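PDB 1Q5D: P450 epoxidase from Sorangium cellulosum, which belongs to the cytochrome P450 family of haem-thiolate proteins and encloses its haem in a mainly helical fold. Local coordinates for residues F175-A180 with G255-I260; L286-L291 with L370-A375; L356-G359 with V364-G367. All coordinates share one frame; numbering follows the deposited sequence.

Contact 1: residues F175-A180 with G255-I260; sequences FGSATA and GTDTTI. With HEM (protoporphyrin IX containing Fe), chain B.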
loop_
_atom_site.group_PDB
_atom_site.type_symbol
_atom_site.label_atom_id
_atom_site.label_comp_id
_atom_site.label_asym_id
_atom_site.label_seq_id
_atom_site.Cartn_x
_atom_site.Cartn_y
_atom_site.Cartn_z
ATOM N N PHE A 175 0.510 -3.013 -14.755
ATOM C CA PHE A 175 -0.916 -2.888 -14.543
ATOM C C PHE A 175 -1.211 -2.412 -13.107
ATOM O O PHE A 175 -2.000 -1.490 -12.886
ATOM C CB PHE A 175 -1.595 -4.237 -14.771
ATOM C CG PHE A 175 -2.989 -4.300 -14.229
ATOM C CD1 PHE A 175 -4.028 -3.641 -14.873
ATOM C CD2 PHE A 175 -3.260 -5.004 -13.062
ATOM C CE1 PHE A 175 -5.303 -3.679 -14.378
ATOM C CE2 PHE A 175 -4.543 -5.050 -12.548
ATOM C CZ PHE A 175 -5.574 -4.399 -13.206
ATOM N N GLY A 176 -0.582 -3.063 -12.133
ATOM C CA GLY A 176 -0.818 -2.734 -10.734
ATOM C C GLY A 176 -0.479 -1.288 -10.438
ATOM O O GLY A 176 -1.284 -0.562 -9.872
ATOM N N SER A 177 0.714 -0.870 -10.838
ATOM C CA SER A 177 1.182 0.479 -10.564
ATOM C C SER A 177 0.359 1.542 -11.323
ATOM O O SER A 177 0.022 2.601 -10.763
ATOM C CB SER A 177 2.684 0.560 -10.867
ATOM O OG SER A 177 3.166 1.864 -10.662
ATOM N N ALA A 178 0.006 1.239 -12.574
ATOM C CA ALA A 178 -0.831 2.118 -13.395
ATOM C C ALA A 178 -2.245 2.252 -12.845
ATOM O O ALA A 178 -2.805 3.338 -12.805
ATOM C CB ALA A 178 -0.891 1.614 -14.853
ATOM N N THR A 179 -2.822 1.131 -12.442
ATOM C CA THR A 179 -4.157 1.130 -11.868
ATOM C C THR A 179 -4.219 1.978 -10.602
ATOM O O THR A 179 -5.148 2.757 -10.419
ATOM C CB THR A 179 -4.588 -0.301 -11.550
ATOM O OG1 THR A 179 -4.870 -0.995 -12.777
ATOM C CG2 THR A 179 -5.905 -0.302 -10.814
ATOM N N ALA A 180 -3.234 1.816 -9.727
ATOM C CA ALA A 180 -3.234 2.569 -8.474
ATOM C C ALA A 180 -3.230 4.091 -8.720
ATOM O O ALA A 180 -3.979 4.839 -8.055
ATOM C CB ALA A 180 -2.080 2.135 -7.584
ATOM N N GLY A 255 -1.252 -4.314 -3.734
ATOM C CA GLY A 255 -0.161 -5.060 -3.122
ATOM C C GLY A 255 1.192 -4.901 -3.781
ATOM O O GLY A 255 2.184 -5.463 -3.315
ATOM N N THR A 256 1.237 -4.135 -4.862
ATOM C CA THR A 256 2.474 -3.964 -5.600
ATOM C C THR A 256 3.345 -2.821 -5.075
ATOM O O THR A 256 4.364 -3.052 -4.429
ATOM C CB THR A 256 2.140 -3.750 -7.076
ATOM O OG1 THR A 256 1.611 -4.972 -7.599
ATOM C CG2 THR A 256 3.393 -3.537 -7.877
ATOM N N ASP A 257 2.946 -1.584 -5.363
ATOM C CA ASP A 257 3.781 -0.455 -5.011
ATOM C C ASP A 257 3.937 -0.288 -3.492
ATOM O O ASP A 257 4.995 0.072 -3.012
ATOM C CB ASP A 257 3.237 0.826 -5.661
ATOM C CG ASP A 257 3.519 0.869 -7.170
ATOM O OD1 ASP A 257 4.123 -0.092 -7.696
ATOM O OD2 ASP A 257 3.184 1.810 -7.909
ATOM N N THR A 258 2.874 -0.549 -2.752
ATOM C CA THR A 258 2.933 -0.462 -1.299
ATOM C C THR A 258 4.111 -1.291 -0.800
ATOM O O THR A 258 4.957 -0.809 -0.047
ATOM C CB THR A 258 1.613 -0.974 -0.685
ATOM O OG1 THR A 258 1.324 -2.283 -1.196
ATOM C CG2 THR A 258 0.436 -0.152 -1.180
ATOM N N THR A 259 4.191 -2.542 -1.242
ATOM C CA THR A 259 5.242 -3.420 -0.729
ATOM C C THR A 259 6.641 -3.014 -1.184
ATOM O O THR A 259 7.610 -3.188 -0.456
ATOM C CB THR A 259 4.968 -4.874 -1.128
ATOM O OG1 THR A 259 3.594 -5.208 -0.853
ATOM C CG2 THR A 259 5.780 -5.810 -0.245
ATOM N N ILE A 260 6.748 -2.499 -2.404
ATOM C CA ILE A 260 8.019 -2.001 -2.892
ATOM C C ILE A 260 8.547 -0.938 -1.925
ATOM O O ILE A 260 9.731 -0.939 -1.541
ATOM C CB ILE A 260 7.837 -1.399 -4.328
ATOM C CG1 ILE A 260 7.375 -2.480 -5.323
ATOM C CG2 ILE A 260 9.129 -0.718 -4.809
ATOM C CD1 ILE A 260 7.163 -1.958 -6.763
HETATM C CHA HEM B . -6.410 -1.972 2.125
HETATM C CHB HEM B . -2.038 -0.483 3.501
HETATM C CHC HEM B . -0.039 -4.323 1.287
HETATM C CHD HEM B . -4.328 -5.456 -0.564
HETATM C C1A HEM B . -5.407 -1.291 2.762
HETATM C C2A HEM B . -5.583 -0.183 3.673
HETATM C C3A HEM B . -4.374 0.243 4.039
HETATM C C4A HEM B . -3.395 -0.590 3.380
HETATM C CMA HEM B . -4.074 1.416 5.013
HETATM C CAA HEM B . -6.946 0.392 4.124
HETATM C CBA HEM B . -7.306 1.636 3.306
HETATM C CGA HEM B . -8.596 2.231 3.842
HETATM O O1A HEM B . -9.137 3.196 3.219
HETATM O O2A HEM B . -9.104 1.731 4.887
HETATM C C1B HEM B . -1.155 -1.403 3.013
HETATM C C2B HEM B . 0.267 -1.341 3.245
HETATM C C3B HEM B . 0.821 -2.373 2.630
HETATM C C4B HEM B . -0.221 -3.146 1.985
HETATM C CMB HEM B . 1.044 -0.251 4.034
HETATM C CAB HEM B . 2.337 -2.628 2.680
HETATM C CBB HEM B . 2.950 -3.393 1.783
HETATM C C1C HEM B . -1.019 -4.999 0.623
HETATM C C2C HEM B . -0.865 -6.236 -0.111
HETATM C C3C HEM B . -2.063 -6.536 -0.621
HETATM C C4C HEM B . -3.000 -5.509 -0.210
HETATM C CMC HEM B . 0.476 -7.009 -0.234
HETATM C CAC HEM B . -2.507 -7.725 -1.492
HETATM C CBC HEM B . -1.729 -8.794 -1.639
HETATM C C1D HEM B . -5.259 -4.583 -0.062
HETATM C C2D HEM B . -6.625 -4.554 -0.495
HETATM C C3D HEM B . -7.283 -3.479 0.338
HETATM C C4D HEM B . -6.240 -2.952 1.176
HETATM C CMD HEM B . -7.278 -5.448 -1.561
HETATM C CAD HEM B . -8.761 -3.052 0.312
HETATM C CBD HEM B . -9.381 -3.667 1.573
HETATM C CGD HEM B . -10.838 -3.293 1.686
HETATM O O1D HEM B . -11.192 -2.166 1.255
HETATM O O2D HEM B . -11.653 -4.120 2.196
HETATM N NA HEM B . -4.059 -1.523 2.599
HETATM N NB HEM B . -1.450 -2.525 2.236
HETATM N NC HEM B . -2.324 -4.587 0.528
HETATM N ND HEM B . -5.059 -3.623 0.915
HETATM FE FE HEM B . -3.221 -3.149 1.706
HETATM O O HOH W 1 1.225 3.382 -8.355
HETATM O O HOH W 2 -2.937 -1.772 0.006
#
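Ser177 and Asp257 reach across the gap between helix 169-182 and the start of helix 257-272 and meet through their polar ends. With OG anti to the backbone N (chi1 178°), the serine hydroxyl leans out of its helix and donates to Asp257 OD2, Ser177 OG lying 2.8 Å from it. The hydroxyl arrives on the syn lone pair, the side of the carboxylate that faces OD1, while Ser177 CB stands in front of both oxygens, 3.2 Å from Asp257 OD2 and 3.5 Å from Asp257 OD1. Water 1 forms a second link, donating to Ser177 O at 2.8 Å and to Asp257 OD2 at 2.6 Å. The acid belongs to the Gly-x-Asp-Thr sequence of the long distal helix of P450s, broken here between helices 241-255 and 257-272. Its neighbour Thr258 turns toward the haem, with OG1 3.5 Å from haem CHC and bonded to Ala254 O. On helix 169-182, Ala180 O hydrogen-bonds the bound 7,11-dihydroxy-8,8,10,12,16-pentamethyl-3-[1-methyl-2-(2-methyl-thiazol-4-yl)vinyl]-4,17-dioxabicyclo[14.1.0]heptadecane-5,9-dione (EPB). Two donors, a hydroxyl and a water, thus grip one carboxylate oxygen, which restrains the rotation of the Asp257 side chain and ties the helix break to the helix beside the ligand.

Contact 2: residues L286-L291 with L370-A375; sequences LMRNAL and LARLEA. With HEM (protoporphyrin IX containing Fe), chain B.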
loop_
_atom_site.group_PDB
_atom_site.type_symbol
_atom_site.label_atom_id
_atom_site.label_comp_id
_atom_site.label_asym_id
_atom_site.label_seq_id
_atom_site.Cartn_x
_atom_site.Cartn_y
_atom_site.Cartn_z
ATOM N N LEU A 286 13.537 -9.726 15.944
ATOM C CA LEU A 286 13.044 -8.346 16.015
ATOM C C LEU A 286 12.677 -7.771 14.635
ATOM O O LEU A 286 12.105 -6.685 14.546
ATOM C CB LEU A 286 14.105 -7.448 16.661
ATOM C CG LEU A 286 13.700 -6.455 17.763
ATOM C CD1 LEU A 286 12.545 -6.959 18.636
ATOM C CD2 LEU A 286 14.907 -6.074 18.630
ATOM N N MET A 287 13.013 -8.481 13.560
ATOM C CA MET A 287 12.831 -7.918 12.220
ATOM C C MET A 287 11.359 -7.570 11.986
ATOM O O MET A 287 11.027 -6.510 11.466
ATOM C CB MET A 287 13.354 -8.879 11.143
ATOM C CG MET A 287 13.249 -8.347 9.704
ATOM S SD MET A 287 13.981 -6.701 9.487
ATOM C CE MET A 287 15.653 -7.134 9.180
ATOM N N ARG A 288 10.479 -8.476 12.391
ATOM C CA ARG A 288 9.049 -8.291 12.240
ATOM C C ARG A 288 8.598 -6.966 12.862
ATOM O O ARG A 288 7.914 -6.169 12.228
ATOM C CB ARG A 288 8.315 -9.451 12.905
ATOM C CG ARG A 288 7.332 -10.141 12.005
ATOM C CD ARG A 288 5.995 -9.438 11.909
ATOM N NE ARG A 288 5.152 -10.000 10.848
ATOM C CZ ARG A 288 4.709 -11.256 10.816
ATOM N NH1 ARG A 288 5.028 -12.105 11.786
ATOM N NH2 ARG A 288 3.937 -11.664 9.812
ATOM N N ASN A 289 8.983 -6.747 14.112
ATOM C CA ASN A 289 8.628 -5.518 14.802
ATOM C C ASN A 289 9.270 -4.299 14.169
ATOM O O ASN A 289 8.661 -3.251 14.105
ATOM C CB ASN A 289 9.010 -5.582 16.282
ATOM C CG ASN A 289 8.356 -4.484 17.083
ATOM O OD1 ASN A 289 7.137 -4.358 17.091
ATOM N ND2 ASN A 289 9.171 -3.664 17.744
ATOM N N ALA A 290 10.496 -4.446 13.696
ATOM C CA ALA A 290 11.201 -3.348 13.036
ATOM C C ALA A 290 10.478 -2.892 11.765
ATOM O O ALA A 290 10.477 -1.707 11.424
ATOM C CB ALA A 290 12.615 -3.755 12.714
ATOM N N LEU A 291 9.874 -3.840 11.060
ATOM C CA LEU A 291 9.226 -3.522 9.794
ATOM C C LEU A 291 7.930 -2.792 10.077
ATOM O O LEU A 291 7.533 -1.908 9.321
ATOM C CB LEU A 291 8.967 -4.790 8.967
ATOM C CG LEU A 291 10.234 -5.506 8.497
ATOM C CD1 LEU A 291 9.880 -6.872 7.892
ATOM C CD2 LEU A 291 10.984 -4.644 7.482
ATOM N N LEU A 370 1.098 -11.099 3.989
ATOM C CA LEU A 370 1.925 -11.226 2.795
ATOM C C LEU A 370 3.007 -10.139 2.725
ATOM O O LEU A 370 4.177 -10.432 2.487
ATOM C CB LEU A 370 1.054 -11.254 1.535
ATOM C CG LEU A 370 1.741 -11.555 0.192
ATOM C CD1 LEU A 370 2.623 -12.793 0.294
ATOM C CD2 LEU A 370 0.693 -11.745 -0.882
ATOM N N ALA A 371 2.623 -8.891 2.981
ATOM C CA ALA A 371 3.580 -7.793 3.003
ATOM C C ALA A 371 4.700 -8.011 4.024
ATOM O O ALA A 371 5.879 -7.831 3.727
ATOM C CB ALA A 371 2.847 -6.470 3.302
ATOM N N ARG A 372 4.328 -8.393 5.241
ATOM C CA ARG A 372 5.326 -8.560 6.283
ATOM C C ARG A 372 6.272 -9.694 5.918
ATOM O O ARG A 372 7.468 -9.579 6.122
ATOM C CB ARG A 372 4.664 -8.847 7.633
ATOM C CG ARG A 372 4.057 -7.613 8.331
ATOM C CD ARG A 372 3.194 -7.975 9.569
ATOM N NE ARG A 372 2.648 -6.810 10.281
ATOM C CZ ARG A 372 1.521 -6.826 10.988
ATOM N NH1 ARG A 372 0.801 -7.950 11.074
ATOM N NH2 ARG A 372 1.088 -5.713 11.595
ATOM N N LEU A 373 5.724 -10.771 5.360
ATOM C CA LEU A 373 6.552 -11.915 4.935
ATOM C C LEU A 373 7.533 -11.524 3.848
ATOM O O LEU A 373 8.737 -11.816 3.933
ATOM C CB LEU A 373 5.691 -13.089 4.468
ATOM C CG LEU A 373 6.508 -14.291 3.937
ATOM C CD1 LEU A 373 7.343 -14.880 5.057
ATOM C CD2 LEU A 373 5.595 -15.342 3.313
ATOM N N GLU A 374 7.038 -10.855 2.807
ATOM C CA GLU A 374 7.929 -10.436 1.745
ATOM C C GLU A 374 9.045 -9.561 2.268
ATOM O O GLU A 374 10.204 -9.719 1.880
ATOM C CB GLU A 374 7.174 -9.645 0.673
ATOM C CG GLU A 374 6.071 -10.411 -0.026
ATOM C CD GLU A 374 5.412 -9.547 -1.076
ATOM O OE1 GLU A 374 6.154 -8.980 -1.911
ATOM O OE2 GLU A 374 4.173 -9.438 -1.070
ATOM N N ALA A 375 8.695 -8.610 3.128
ATOM C CA ALA A 375 9.691 -7.676 3.629
ATOM C C ALA A 375 10.672 -8.363 4.582
ATOM O O ALA A 375 11.862 -8.067 4.584
ATOM C CB ALA A 375 9.018 -6.475 4.300
HETATM C CHA HEM B . -6.410 -1.972 2.125
HETATM C CHB HEM B . -2.038 -0.483 3.501
HETATM C CHC HEM B . -0.039 -4.323 1.287
HETATM C CHD HEM B . -4.328 -5.456 -0.564
HETATM C C1A HEM B . -5.407 -1.291 2.762
HETATM C C2A HEM B . -5.583 -0.183 3.673
HETATM C C3A HEM B . -4.374 0.243 4.039
HETATM C C4A HEM B . -3.395 -0.590 3.380
HETATM C CMA HEM B . -4.074 1.416 5.013
HETATM C CAA HEM B . -6.946 0.392 4.124
HETATM C CBA HEM B . -7.306 1.636 3.306
HETATM C CGA HEM B . -8.596 2.231 3.842
HETATM O O1A HEM B . -9.137 3.196 3.219
HETATM O O2A HEM B . -9.104 1.731 4.887
HETATM C C1B HEM B . -1.155 -1.403 3.013
HETATM C C2B HEM B . 0.267 -1.341 3.245
HETATM C C3B HEM B . 0.821 -2.373 2.630
HETATM C C4B HEM B . -0.221 -3.146 1.985
HETATM C CMB HEM B . 1.044 -0.251 4.034
HETATM C CAB HEM B . 2.337 -2.628 2.680
HETATM C CBB HEM B . 2.950 -3.393 1.783
HETATM C C1C HEM B . -1.019 -4.999 0.623
HETATM C C2C HEM B . -0.865 -6.236 -0.111
HETATM C C3C HEM B . -2.063 -6.536 -0.621
HETATM C C4C HEM B . -3.000 -5.509 -0.210
HETATM C CMC HEM B . 0.476 -7.009 -0.234
HETATM C CAC HEM B . -2.507 -7.725 -1.492
HETATM C CBC HEM B . -1.729 -8.794 -1.639
HETATM C C1D HEM B . -5.259 -4.583 -0.062
HETATM C C2D HEM B . -6.625 -4.554 -0.495
HETATM C C3D HEM B . -7.283 -3.479 0.338
HETATM C C4D HEM B . -6.240 -2.952 1.176
HETATM C CMD HEM B . -7.278 -5.448 -1.561
HETATM C CAD HEM B . -8.761 -3.052 0.312
HETATM C CBD HEM B . -9.381 -3.667 1.573
HETATM C CGD HEM B . -10.838 -3.293 1.686
HETATM O O1D HEM B . -11.192 -2.166 1.255
HETATM O O2D HEM B . -11.653 -4.120 2.196
HETATM N NA HEM B . -4.059 -1.523 2.599
HETATM N NB HEM B . -1.450 -2.525 2.236
HETATM N NC HEM B . -2.324 -4.587 0.528
HETATM N ND HEM B . -5.059 -3.623 0.915
HETATM FE FE HEM B . -3.221 -3.149 1.706
HETATM O O HOH W 2 -2.937 -1.772 0.006
#
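The guanidinium of Arg288 meets the aliphatic stem of Arg372 at its edge, with Arg372 CG in its plane, while Arg372 CD comes in obliquely. Arg288 NE stands 3.1 Å from Arg372 CD, and Arg288 NH2 extends past the stem to 3.6 Å from Arg372 CB. The two side chains cross at about a right angle and their guanidinium planes are turned 86° apart. A bend at chi2 (-82°) brings the Arg288 group over to a partner that stays extended from CG to NE. One turn further along its helix, Leu291 points at helix 368-385, its CD1 3.7 Å from Ala375 CB, and this apolar pair is backed by Ala266 and Leu262 of helix 257-272. The contact thereby joins the P450 K helix, 287-297, to the L helix, 368-385, which follows the haem-ligand loop; the short segments cross at 116°. Although Arg288 NE and Arg372 NE lie only 4.1 Å apart, Arg372 NE forms a salt bridge with Asp292, whose charge probably offsets some of the repulsion. Arg288 NE, buried here, has no polar partner in the model, so across the two segments this corner rests on van der Waals contact rather than a hydrogen bond.

Contact 3: residues L356-G359 with V364-G367; sequences LAYG and VCPG. With HEM (protoporphyrin IX containing Fe), chain B.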
loop_
_atom_site.group_PDB
_atom_site.type_symbol
_atom_site.label_atom_id
_atom_site.label_comp_id
_atom_site.label_asym_id
_atom_site.label_seq_id
_atom_site.Cartn_x
_atom_site.Cartn_y
_atom_site.Cartn_z
ATOM N N LEU A 356 -1.517 2.496 12.716
ATOM C CA LEU A 356 -2.697 2.376 11.832
ATOM C C LEU A 356 -2.285 2.152 10.366
ATOM O O LEU A 356 -3.128 2.188 9.451
ATOM C CB LEU A 356 -3.570 3.649 11.901
ATOM C CG LEU A 356 -4.107 4.108 13.260
ATOM C CD1 LEU A 356 -4.504 5.588 13.248
ATOM C CD2 LEU A 356 -5.297 3.268 13.644
ATOM N N ALA A 357 -0.998 1.914 10.165
ATOM C CA ALA A 357 -0.388 1.751 8.835
ATOM C C ALA A 357 -1.150 0.785 7.913
ATOM O O ALA A 357 -1.207 0.996 6.695
ATOM C CB ALA A 357 1.076 1.340 8.981
ATOM N N TYR A 358 -1.756 -0.257 8.487
ATOM C CA TYR A 358 -2.519 -1.220 7.688
ATOM C C TYR A 358 -4.015 -1.074 7.883
ATOM O O TYR A 358 -4.781 -1.980 7.543
ATOM C CB TYR A 358 -2.099 -2.655 8.002
ATOM C CG TYR A 358 -0.698 -2.998 7.564
ATOM C CD1 TYR A 358 0.364 -2.939 8.458
ATOM C CD2 TYR A 358 -0.430 -3.390 6.250
ATOM C CE1 TYR A 358 1.653 -3.266 8.063
ATOM C CE2 TYR A 358 0.874 -3.709 5.848
ATOM C CZ TYR A 358 1.899 -3.649 6.759
ATOM O OH TYR A 358 3.184 -3.981 6.389
ATOM N N GLY A 359 -4.440 0.064 8.441
ATOM C CA GLY A 359 -5.848 0.358 8.567
ATOM C C GLY A 359 -6.503 -0.254 9.803
ATOM O O GLY A 359 -5.834 -0.919 10.594
ATOM N N VAL A 364 -9.690 -3.238 6.826
ATOM C CA VAL A 364 -8.313 -3.466 7.239
ATOM C C VAL A 364 -7.579 -4.256 6.151
ATOM O O VAL A 364 -8.152 -5.129 5.522
ATOM C CB VAL A 364 -8.240 -4.234 8.577
ATOM C CG1 VAL A 364 -8.903 -5.633 8.426
ATOM C CG2 VAL A 364 -6.791 -4.370 9.025
ATOM N N CYS A 365 -6.327 -3.913 5.901
ATOM C CA CYS A 365 -5.614 -4.483 4.758
ATOM C C CYS A 365 -5.520 -6.004 4.832
ATOM O O CYS A 365 -5.013 -6.550 5.815
ATOM C CB CYS A 365 -4.219 -3.882 4.690
ATOM S SG CYS A 365 -3.128 -4.675 3.500
ATOM N N PRO A 366 -6.019 -6.704 3.811
ATOM C CA PRO A 366 -5.906 -8.171 3.801
ATOM C C PRO A 366 -4.494 -8.658 3.549
ATOM O O PRO A 366 -4.157 -9.782 3.941
ATOM C CB PRO A 366 -6.860 -8.607 2.680
ATOM C CG PRO A 366 -7.016 -7.375 1.769
ATOM C CD PRO A 366 -6.771 -6.179 2.655
ATOM N N GLY A 367 -3.666 -7.823 2.930
ATOM C CA GLY A 367 -2.324 -8.225 2.565
ATOM C C GLY A 367 -1.266 -8.049 3.629
ATOM O O GLY A 367 -0.099 -8.299 3.364
HETATM C CHA HEM B . -6.410 -1.972 2.125
HETATM C CHB HEM B . -2.038 -0.483 3.501
HETATM C CHC HEM B . -0.039 -4.323 1.287
HETATM C CHD HEM B . -4.328 -5.456 -0.564
HETATM C C1A HEM B . -5.407 -1.291 2.762
HETATM C C2A HEM B . -5.583 -0.183 3.673
HETATM C C3A HEM B . -4.374 0.243 4.039
HETATM C C4A HEM B . -3.395 -0.590 3.380
HETATM C CMA HEM B . -4.074 1.416 5.013
HETATM C CAA HEM B . -6.946 0.392 4.124
HETATM C CBA HEM B . -7.306 1.636 3.306
HETATM C CGA HEM B . -8.596 2.231 3.842
HETATM O O1A HEM B . -9.137 3.196 3.219
HETATM O O2A HEM B . -9.104 1.731 4.887
HETATM C C1B HEM B . -1.155 -1.403 3.013
HETATM C C2B HEM B . 0.267 -1.341 3.245
HETATM C C3B HEM B . 0.821 -2.373 2.630
HETATM C C4B HEM B . -0.221 -3.146 1.985
HETATM C CMB HEM B . 1.044 -0.251 4.034
HETATM C CAB HEM B . 2.337 -2.628 2.680
HETATM C CBB HEM B . 2.950 -3.393 1.783
HETATM C C1C HEM B . -1.019 -4.999 0.623
HETATM C C2C HEM B . -0.865 -6.236 -0.111
HETATM C C3C HEM B . -2.063 -6.536 -0.621
HETATM C C4C HEM B . -3.000 -5.509 -0.210
HETATM C CMC HEM B . 0.476 -7.009 -0.234
HETATM C CAC HEM B . -2.507 -7.725 -1.492
HETATM C CBC HEM B . -1.729 -8.794 -1.639
HETATM C C1D HEM B . -5.259 -4.583 -0.062
HETATM C C2D HEM B . -6.625 -4.554 -0.495
HETATM C C3D HEM B . -7.283 -3.479 0.338
HETATM C C4D HEM B . -6.240 -2.952 1.176
HETATM C CMD HEM B . -7.278 -5.448 -1.561
HETATM C CAD HEM B . -8.761 -3.052 0.312
HETATM C CBD HEM B . -9.381 -3.667 1.573
HETATM C CGD HEM B . -10.838 -3.293 1.686
HETATM O O1D HEM B . -11.192 -2.166 1.255
HETATM O O2D HEM B . -11.653 -4.120 2.196
HETATM N NA HEM B . -4.059 -1.523 2.599
HETATM N NB HEM B . -1.450 -2.525 2.236
HETATM N NC HEM B . -2.324 -4.587 0.528
HETATM N ND HEM B . -5.059 -3.623 0.915
HETATM FE FE HEM B . -3.221 -3.149 1.706
HETATM O O HOH W 2 -2.937 -1.772 0.006
#
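Tyr358 and Cys365 carry most of this contact, joined by one backbone bond and by the edge of a ring. Cys365 N donates to Tyr358 O over 3.0 Å, and with an N-H...O angle of 174° the bond is nearly straight. The same carbonyl oxygen is covered by Val364, whose CG2 branch, anti to its backbone N, comes to 3.5 Å from Tyr358 O and also lies near Gly359 O. The tyrosine ring stands beside the sulfur with its edge toward it: Cys365 SG is 4.1 Å from Tyr358 CD2 and 80° off the ring normal, a sulfur-aromatic contact made near the ring plane. Next to CD2 on the same side of the ring, Tyr358 CE2 approaches haem C3B obliquely, at 3.5 Å, and the ring's remaining neighbours include Leu295 of helix 287-297 and Ala371 of helix 368-385.

This is the cysteine-ligand loop that defines the P450 fold, and Tyr358 occupies the place of the phenylalanine in the family signature Phe-x-x-Gly-x-x-x-Cys-x-Gly. A type I turn from Leu356 to Gly359 opens the loop, and Gly359 leaves the turn with a positive phi that suits a residue lacking CB. Cys365 sets its SG anti to the backbone N (chi1 171°), which aims the sulfur at the haem; SG binds the iron at 2.4 Å. Water 2 holds the opposite coordination site, 2.2 Å from the iron. Pro366 rests its CD 3.5 Å from haem C1D. Gly367, at the N-cap of helix 368-385, passes so near the porphyrin, CA to haem C3C 3.6 Å, that a CB would run into the ring. Val364 O accepts a hydrogen bond from Arg107, which also bonds the haem.

Overall arrangement
All three contacts touch the haem, from different directions. Contact 1 lies on the face that carries water 2, whereas contact 3 supplies the cysteine ligand from the opposite face. Contact 2 sits further out, beside the vinyl edge. Contacts 1 and 3 are centred about 15 Å apart and do not touch each other, their nearest atoms being about 6 Å apart. Contact 2, with its centre about 19 Å from that of contact 1 and about 14 Å from that of contact 3, packs against both: Thr259 CG2 is 3.6 Å from Glu374 OE1, and Tyr358 OH is 4.0 Å from Ala371 CB. The side chains of Asp257 and Cys365 each lie about 6 Å from EPB, that of Arg372 about 13 Å.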